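Long-range contact in putative aminooxidase (Propionibacterium acnes, PDB 2BA9), which isomerises polyunsaturated fatty acids, producing conjugated linoleic acid, and binds flavin-adenine dinucleotide: residues H133-P144 with S376-E385. Numbering follows the deposited sequence.
Sequences HYNKVHEDLMLP and SEDYKAGWYE
His-133 and Tyr-379 meet at ring edges: ND1 of His-133 lies 2.6 Å from OH of Tyr-379, each near the plane of the other's ring. The hydrogen bond is nearly straight (169°), though either group could be the donor. A water also bonds Tyr-379 OH, at 2.7 Å, and ties it to the carbonyl O of His-133 and the amide N of Val-137, drawing the loop round the phenol oxygen. With its CG anti to the backbone N (chi1 -160°), Tyr-379 reaches from its helix into this loop.

One face of the imidazole stacks on the Tyr-384 ring, centroids 4.3 Å apart and planes 15° from parallel, while CB of His-133 adds a CH-pi contact over the same phenol face; Trp-383 covers the other face. Met-142 meets Tyr-379 along the CD2 side, its CG 3.6 Å from CD2, with SD at the ring edge in a Met-aromatic contact. Farther along, Ser-376 OG donates to the carbonyl O of Met-142 at 2.4 Å, a distance so short that its exact value is doubtful.

Bonds outside the pair fix the stacked rings: His-133 NE2 binds the carbonyl O of Ser-404, and Tyr-384 OH bonds Tyr-180 OH and the carbonyl O of Ile-402. Gly-382, with positive phi, closes the turn after Tyr-379 in a Schellman motif and also sits at the N-cap position of the helix bearing Tyr-384. The result is an aromatic cluster joining the loop before helix 145-151 to the junction between helices 376-380 and 383-389 in this flavin-containing amine oxidoreductase fold, with Tyr-384 about 12 Å from the bound FAD.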
ATOM      1  N   HIS A 133      -8.838  10.706   5.023  1.00 26.84           N
ATOM      2  CA  HIS A 133      -9.250  11.872   4.234  1.00 26.67           C
ATOM      3  C   HIS A 133     -10.512  12.560   4.779  1.00 26.84           C
ATOM      4  O   HIS A 133     -11.039  13.493   4.153  1.00 26.92           O
ATOM      5  CB  HIS A 133      -9.462  11.460   2.760  1.00 26.43           C
ATOM      6  CG  HIS A 133      -8.276  10.775   2.141  1.00 25.94           C
ATOM      7  ND1 HIS A 133      -7.499  11.361   1.163  1.00 25.91           N
ATOM      8  CD2 HIS A 133      -7.744   9.550   2.353  1.00 25.46           C
ATOM      9  CE1 HIS A 133      -6.540  10.530   0.803  1.00 25.97           C
ATOM     10  NE2 HIS A 133      -6.659   9.425   1.519  1.00 26.10           N
ATOM     11  N   TYR A 134     -10.970  12.120   5.956  1.00 26.90           N
ATOM     12  CA  TYR A 134     -12.193  12.630   6.599  1.00 26.98           C
ATOM     13  C   TYR A 134     -12.023  14.083   7.057  1.00 27.33           C
ATOM     14  O   TYR A 134     -13.008  14.829   7.167  1.00 27.63           O
ATOM     15  CB  TYR A 134     -12.650  11.713   7.768  1.00 26.72           C
ATOM     16  CG  TYR A 134     -11.561  11.286   8.740  1.00 26.29           C
ATOM     17  CD1 TYR A 134     -11.226  12.092   9.798  1.00 26.22           C
ATOM     18  CD2 TYR A 134     -10.863  10.080   8.583  1.00 26.60           C
ATOM     19  CE1 TYR A 134     -10.243  11.739  10.685  1.00 27.26           C
ATOM     20  CE2 TYR A 134      -9.858   9.707   9.477  1.00 25.96           C
ATOM     21  CZ  TYR A 134      -9.557  10.553  10.527  1.00 26.03           C
ATOM     22  OH  TYR A 134      -8.584  10.266  11.442  1.00 25.45           O
ATOM     23  N   ASN A 135     -10.777  14.474   7.322  1.00 27.42           N
ATOM     24  CA  ASN A 135     -10.426  15.880   7.449  1.00 27.77           C
ATOM     25  C   ASN A 135     -10.122  16.404   6.044  1.00 27.97           C
ATOM     26  O   ASN A 135      -9.096  16.054   5.445  1.00 28.42           O
ATOM     27  CB  ASN A 135      -9.232  16.084   8.387  1.00 27.88           C
ATOM     28  CG  ASN A 135      -9.413  15.391   9.746  1.00 28.47           C
ATOM     29  OD1 ASN A 135      -8.707  14.427  10.062  1.00 28.75           O
ATOM     30  ND2 ASN A 135     -10.347  15.889  10.554  1.00 29.64           N
ATOM     31  N   LYS A 136     -11.035  17.212   5.510  1.00 27.84           N
ATOM     32  CA  LYS A 136     -10.967  17.671   4.114  1.00 27.58           C
ATOM     33  C   LYS A 136      -9.691  18.481   3.849  1.00 27.74           C
ATOM     34  O   LYS A 136      -9.412  19.483   4.527  1.00 27.91           O
ATOM     35  CB  LYS A 136     -12.215  18.500   3.784  1.00 27.33           C
ATOM     36  CG  LYS A 136     -12.441  18.842   2.300  1.00 27.51           C
ATOM     37  CD  LYS A 136     -13.471  20.016   2.170  1.00 27.00           C
ATOM     38  CE  LYS A 136     -13.691  20.458   0.727  1.00 27.22           C
ATOM     39  NZ  LYS A 136     -14.596  21.675   0.578  1.00 26.90           N
ATOM     40  N   VAL A 137      -8.925  18.055   2.852  1.00 27.60           N
ATOM     41  CA  VAL A 137      -7.641  18.686   2.550  1.00 27.56           C
ATOM     42  C   VAL A 137      -7.827  19.941   1.702  1.00 27.59           C
ATOM     43  O   VAL A 137      -8.848  20.115   1.039  1.00 28.07           O
ATOM     44  CB  VAL A 137      -6.669  17.714   1.837  1.00 27.49           C
ATOM     45  CG1 VAL A 137      -6.456  16.438   2.681  1.00 27.48           C
ATOM     46  CG2 VAL A 137      -7.181  17.356   0.434  1.00 27.33           C
ATOM     47  N   HIS A 138      -6.828  20.814   1.750  1.00 27.34           N
ATOM     48  CA  HIS A 138      -6.742  21.989   0.881  1.00 27.09           C
ATOM     49  C   HIS A 138      -7.015  21.599  -0.581  1.00 26.68           C
ATOM     50  O   HIS A 138      -6.526  20.570  -1.041  1.00 26.26           O
ATOM     51  CB  HIS A 138      -5.333  22.587   0.983  1.00 27.12           C
ATOM     52  CG  HIS A 138      -5.207  23.953   0.383  1.00 27.13           C
ATOM     53  ND1 HIS A 138      -5.280  24.185  -0.973  1.00 27.24           N
ATOM     54  CD2 HIS A 138      -4.988  25.157   0.957  1.00 25.61           C
ATOM     55  CE1 HIS A 138      -5.123  25.475  -1.204  1.00 26.09           C
ATOM     56  NE2 HIS A 138      -4.932  26.083  -0.051  1.00 24.76           N
ATOM     57  N   GLU A 139      -7.764  22.428  -1.310  1.00 26.09           N
ATOM     58  CA  GLU A 139      -8.166  22.100  -2.687  1.00 26.48           C
ATOM     59  C   GLU A 139      -6.985  21.736  -3.597  1.00 25.94           C
ATOM     60  O   GLU A 139      -7.096  20.864  -4.474  1.00 25.99           O
ATOM     61  CB  GLU A 139      -8.992  23.236  -3.309  1.00 26.69           C
ATOM     62  CG  GLU A 139      -8.199  24.502  -3.600  1.00 28.92           C
ATOM     63  CD  GLU A 139      -9.061  25.741  -3.703  1.00 31.76           C
ATOM     64  OE1 GLU A 139     -10.284  25.614  -3.970  1.00 35.01           O
ATOM     65  OE2 GLU A 139      -8.517  26.855  -3.497  1.00 35.25           O
ATOM     66  N   ASP A 140      -5.856  22.402  -3.392  1.00 25.42           N
ATOM     67  CA  ASP A 140      -4.671  22.151  -4.205  1.00 24.96           C
ATOM     68  C   ASP A 140      -4.232  20.683  -4.127  1.00 24.67           C
ATOM     69  O   ASP A 140      -3.732  20.133  -5.096  1.00 24.43           O
ATOM     70  CB  ASP A 140      -3.516  23.056  -3.778  1.00 24.65           C
ATOM     71  CG  ASP A 140      -3.779  24.527  -4.048  1.00 24.86           C
ATOM     72  OD1 ASP A 140      -4.792  24.893  -4.697  1.00 24.21           O
ATOM     73  OD2 ASP A 140      -2.953  25.330  -3.581  1.00 24.58           O
ATOM     74  N   LEU A 141      -4.439  20.058  -2.970  1.00 24.60           N
ATOM     75  CA  LEU A 141      -4.025  18.662  -2.754  1.00 24.55           C
ATOM     76  C   LEU A 141      -4.921  17.645  -3.469  1.00 24.68           C
ATOM     77  O   LEU A 141      -4.583  16.458  -3.570  1.00 24.48           O
ATOM     78  CB  LEU A 141      -3.983  18.360  -1.251  1.00 24.61           C
ATOM     79  CG  LEU A 141      -2.912  19.126  -0.461  1.00 23.14           C
ATOM     80  CD1 LEU A 141      -3.179  19.005   1.024  1.00 22.97           C
ATOM     81  CD2 LEU A 141      -1.534  18.611  -0.806  1.00 20.40           C
ATOM     82  N   MET A 142      -6.055  18.125  -3.962  1.00 24.75           N
ATOM     83  CA  MET A 142      -6.998  17.304  -4.729  1.00 25.10           C
ATOM     84  C   MET A 142      -6.600  17.155  -6.208  1.00 25.05           C
ATOM     85  O   MET A 142      -7.183  16.343  -6.937  1.00 25.48           O
ATOM     86  CB  MET A 142      -8.389  17.918  -4.614  1.00 24.66           C
ATOM     87  CG  MET A 142      -8.869  18.056  -3.180  1.00 25.58           C
ATOM     88  SD  MET A 142     -10.588  18.536  -3.069  1.00 26.06           S
ATOM     89  CE  MET A 142     -10.758  18.807  -1.289  1.00 25.83           C
ATOM     90  N   LEU A 143      -5.605  17.940  -6.627  1.00 25.39           N
ATOM     91  CA  LEU A 143      -5.062  17.909  -7.978  1.00 25.70           C
ATOM     92  C   LEU A 143      -4.032  16.786  -8.135  1.00 25.58           C
ATOM     93  O   LEU A 143      -3.421  16.376  -7.155  1.00 25.49           O
ATOM     94  CB  LEU A 143      -4.366  19.236  -8.288  1.00 25.96           C
ATOM     95  CG  LEU A 143      -5.248  20.460  -8.463  1.00 27.04           C
ATOM     96  CD1 LEU A 143      -4.418  21.773  -8.526  1.00 27.36           C
ATOM     97  CD2 LEU A 143      -6.108  20.256  -9.729  1.00 26.51           C
ATOM     98  N   PRO A 144      -3.814  16.304  -9.386  1.00 25.87           N
ATOM     99  CA  PRO A 144      -2.698  15.377  -9.586  1.00 25.54           C
ATOM    100  C   PRO A 144      -1.388  16.002  -9.081  1.00 25.90           C
ATOM    101  O   PRO A 144      -1.215  17.235  -9.146  1.00 25.44           O
ATOM    102  CB  PRO A 144      -2.685  15.145 -11.098  1.00 25.60           C
ATOM    103  CG  PRO A 144      -4.059  15.504 -11.568  1.00 24.98           C
ATOM    104  CD  PRO A 144      -4.540  16.573 -10.642  1.00 25.77           C
ATOM    105  N   SER A 376      -8.566  12.510  -9.464  1.00 26.59           N
ATOM    106  CA  SER A 376      -8.579  13.889  -8.992  1.00 26.33           C
ATOM    107  C   SER A 376      -9.991  14.502  -9.056  1.00 26.30           C
ATOM    108  O   SER A 376     -10.455  15.110  -8.088  1.00 25.60           O
ATOM    109  CB  SER A 376      -7.586  14.732  -9.792  1.00 26.73           C
ATOM    110  OG  SER A 376      -7.564  16.066  -9.306  1.00 26.27           O
ATOM    111  N   GLU A 377     -10.675  14.307 -10.181  1.00 26.04           N
ATOM    112  CA  GLU A 377     -12.059  14.785 -10.356  1.00 26.48           C
ATOM    113  C   GLU A 377     -13.034  14.226  -9.303  1.00 25.98           C
ATOM    114  O   GLU A 377     -13.823  14.959  -8.694  1.00 25.72           O
ATOM    115  CB  GLU A 377     -12.567  14.388 -11.747  1.00 26.69           C
ATOM    116  CG  GLU A 377     -14.029  14.728 -11.989  1.00 29.17           C
ATOM    117  CD  GLU A 377     -14.517  14.284 -13.352  1.00 31.89           C
ATOM    118  OE1 GLU A 377     -14.983  15.163 -14.110  1.00 32.95           O
ATOM    119  OE2 GLU A 377     -14.423  13.064 -13.657  1.00 32.36           O
ATOM    120  N   ASP A 378     -12.988  12.910  -9.127  1.00 25.92           N
ATOM    121  CA  ASP A 378     -13.827  12.233  -8.153  1.00 25.58           C
ATOM    122  C   ASP A 378     -13.436  12.684  -6.732  1.00 25.05           C
ATOM    123  O   ASP A 378     -14.293  12.944  -5.907  1.00 25.46           O
ATOM    124  CB  ASP A 378     -13.749  10.709  -8.347  1.00 24.97           C
ATOM    125  CG  ASP A 378     -14.468  10.231  -9.617  1.00 25.59           C
ATOM    126  OD1 ASP A 378     -15.288  10.989 -10.190  1.00 26.02           O
ATOM    127  OD2 ASP A 378     -14.230   9.079 -10.046  1.00 25.57           O
ATOM    128  N   TYR A 379     -12.148  12.832  -6.468  1.00 25.32           N
ATOM    129  CA  TYR A 379     -11.698  13.363  -5.177  1.00 25.54           C
ATOM    130  C   TYR A 379     -12.304  14.769  -4.940  1.00 26.25           C
ATOM    131  O   TYR A 379     -12.879  15.030  -3.880  1.00 25.85           O
ATOM    132  CB  TYR A 379     -10.156  13.357  -5.086  1.00 25.04           C
ATOM    133  CG  TYR A 379      -9.606  13.415  -3.666  1.00 24.57           C
ATOM    134  CD1 TYR A 379      -8.889  12.336  -3.121  1.00 24.06           C
ATOM    135  CD2 TYR A 379      -9.800  14.544  -2.865  1.00 22.74           C
ATOM    136  CE1 TYR A 379      -8.385  12.393  -1.806  1.00 23.34           C
ATOM    137  CE2 TYR A 379      -9.311  14.603  -1.567  1.00 23.39           C
ATOM    138  CZ  TYR A 379      -8.615  13.544  -1.038  1.00 23.69           C
ATOM    139  OH  TYR A 379      -8.160  13.661   0.258  1.00 24.48           O
ATOM    140  N   LYS A 380     -12.207  15.630  -5.962  1.00 27.27           N
ATOM    141  CA  LYS A 380     -12.669  17.018  -5.928  1.00 27.81           C
ATOM    142  C   LYS A 380     -14.176  17.063  -5.756  1.00 27.81           C
ATOM    143  O   LYS A 380     -14.690  17.950  -5.086  1.00 27.72           O
ATOM    144  CB  LYS A 380     -12.315  17.764  -7.233  1.00 28.40           C
ATOM    145  CG  LYS A 380     -10.893  18.299  -7.345  1.00 30.08           C
ATOM    146  CD  LYS A 380     -10.704  19.024  -8.664  1.00 32.52           C
ATOM    147  CE  LYS A 380      -9.237  19.168  -9.057  1.00 35.33           C
ATOM    148  NZ  LYS A 380      -9.157  19.875 -10.387  1.00 37.48           N
ATOM    149  N   ALA A 381     -14.868  16.106  -6.380  1.00 27.64           N
ATOM    150  CA  ALA A 381     -16.324  16.044  -6.355  1.00 27.28           C
ATOM    151  C   ALA A 381     -16.852  15.637  -4.978  1.00 27.16           C
ATOM    152  O   ALA A 381     -18.059  15.652  -4.752  1.00 27.28           O
ATOM    153  CB  ALA A 381     -16.835  15.081  -7.437  1.00 27.38           C
ATOM    154  N   GLY A 382     -15.946  15.254  -4.075  1.00 26.80           N
ATOM    155  CA  GLY A 382     -16.269  15.021  -2.670  1.00 26.47           C
ATOM    156  C   GLY A 382     -16.274  13.570  -2.227  1.00 26.26           C
ATOM    157  O   GLY A 382     -16.769  13.268  -1.143  1.00 26.68           O
ATOM    158  N   TRP A 383     -15.692  12.675  -3.032  1.00 26.20           N
ATOM    159  CA  TRP A 383     -15.758  11.221  -2.786  1.00 26.10           C
ATOM    160  C   TRP A 383     -15.727  10.836  -1.306  1.00 25.63           C
ATOM    161  O   TRP A 383     -16.609  10.140  -0.851  1.00 25.48           O
ATOM    162  CB  TRP A 383     -14.641  10.469  -3.534  1.00 26.10           C
ATOM    163  CG  TRP A 383     -14.941   9.004  -3.757  1.00 26.28           C
ATOM    164  CD1 TRP A 383     -15.555   8.445  -4.856  1.00 26.38           C
ATOM    165  CD2 TRP A 383     -14.628   7.914  -2.878  1.00 25.46           C
ATOM    166  NE1 TRP A 383     -15.648   7.077  -4.699  1.00 25.80           N
ATOM    167  CE2 TRP A 383     -15.090   6.728  -3.497  1.00 24.67           C
ATOM    168  CE3 TRP A 383     -14.011   7.827  -1.623  1.00 26.03           C
ATOM    169  CZ2 TRP A 383     -14.959   5.485  -2.903  1.00 25.64           C
ATOM    170  CZ3 TRP A 383     -13.871   6.580  -1.037  1.00 25.86           C
ATOM    171  CH2 TRP A 383     -14.342   5.428  -1.676  1.00 25.94           C
ATOM    172  N   TYR A 384     -14.734  11.325  -0.568  1.00 26.00           N
ATOM    173  CA  TYR A 384     -14.509  10.925   0.840  1.00 25.96           C
ATOM    174  C   TYR A 384     -15.439  11.634   1.843  1.00 26.50           C
ATOM    175  O   TYR A 384     -15.656  11.143   2.949  1.00 26.04           O
ATOM    176  CB  TYR A 384     -13.035  11.144   1.238  1.00 26.08           C
ATOM    177  CG  TYR A 384     -12.068  10.191   0.586  1.00 25.40           C
ATOM    178  CD1 TYR A 384     -11.774   8.965   1.171  1.00 25.31           C
ATOM    179  CD2 TYR A 384     -11.440  10.509  -0.615  1.00 25.90           C
ATOM    180  CE1 TYR A 384     -10.892   8.085   0.592  1.00 24.47           C
ATOM    181  CE2 TYR A 384     -10.539   9.610  -1.220  1.00 25.29           C
ATOM    182  CZ  TYR A 384     -10.275   8.400  -0.604  1.00 25.43           C
ATOM    183  OH  TYR A 384      -9.404   7.480  -1.160  1.00 25.87           O
ATOM    184  N   GLU A 385     -15.977  12.792   1.464  1.00 26.79           N
ATOM    185  CA  GLU A 385     -17.018  13.423   2.257  1.00 27.02           C
ATOM    186  C   GLU A 385     -18.226  12.500   2.247  1.00 26.77           C
ATOM    187  O   GLU A 385     -18.830  12.239   3.283  1.00 26.39           O
ATOM    188  CB  GLU A 385     -17.380  14.812   1.702  1.00 27.55           C
ATOM    189  CG  GLU A 385     -16.279  15.856   1.913  1.00 28.12           C
ATOM    190  CD  GLU A 385     -16.730  17.262   1.585  1.00 30.44           C
ATOM    191  OE1 GLU A 385     -17.610  17.767   2.299  1.00 30.70           O
ATOM    192  OE2 GLU A 385     -16.193  17.869   0.631  1.00 33.14           O
TER
HETATM  193  O   HOH W   1      -9.665  15.047   2.051  1.00 28.21           O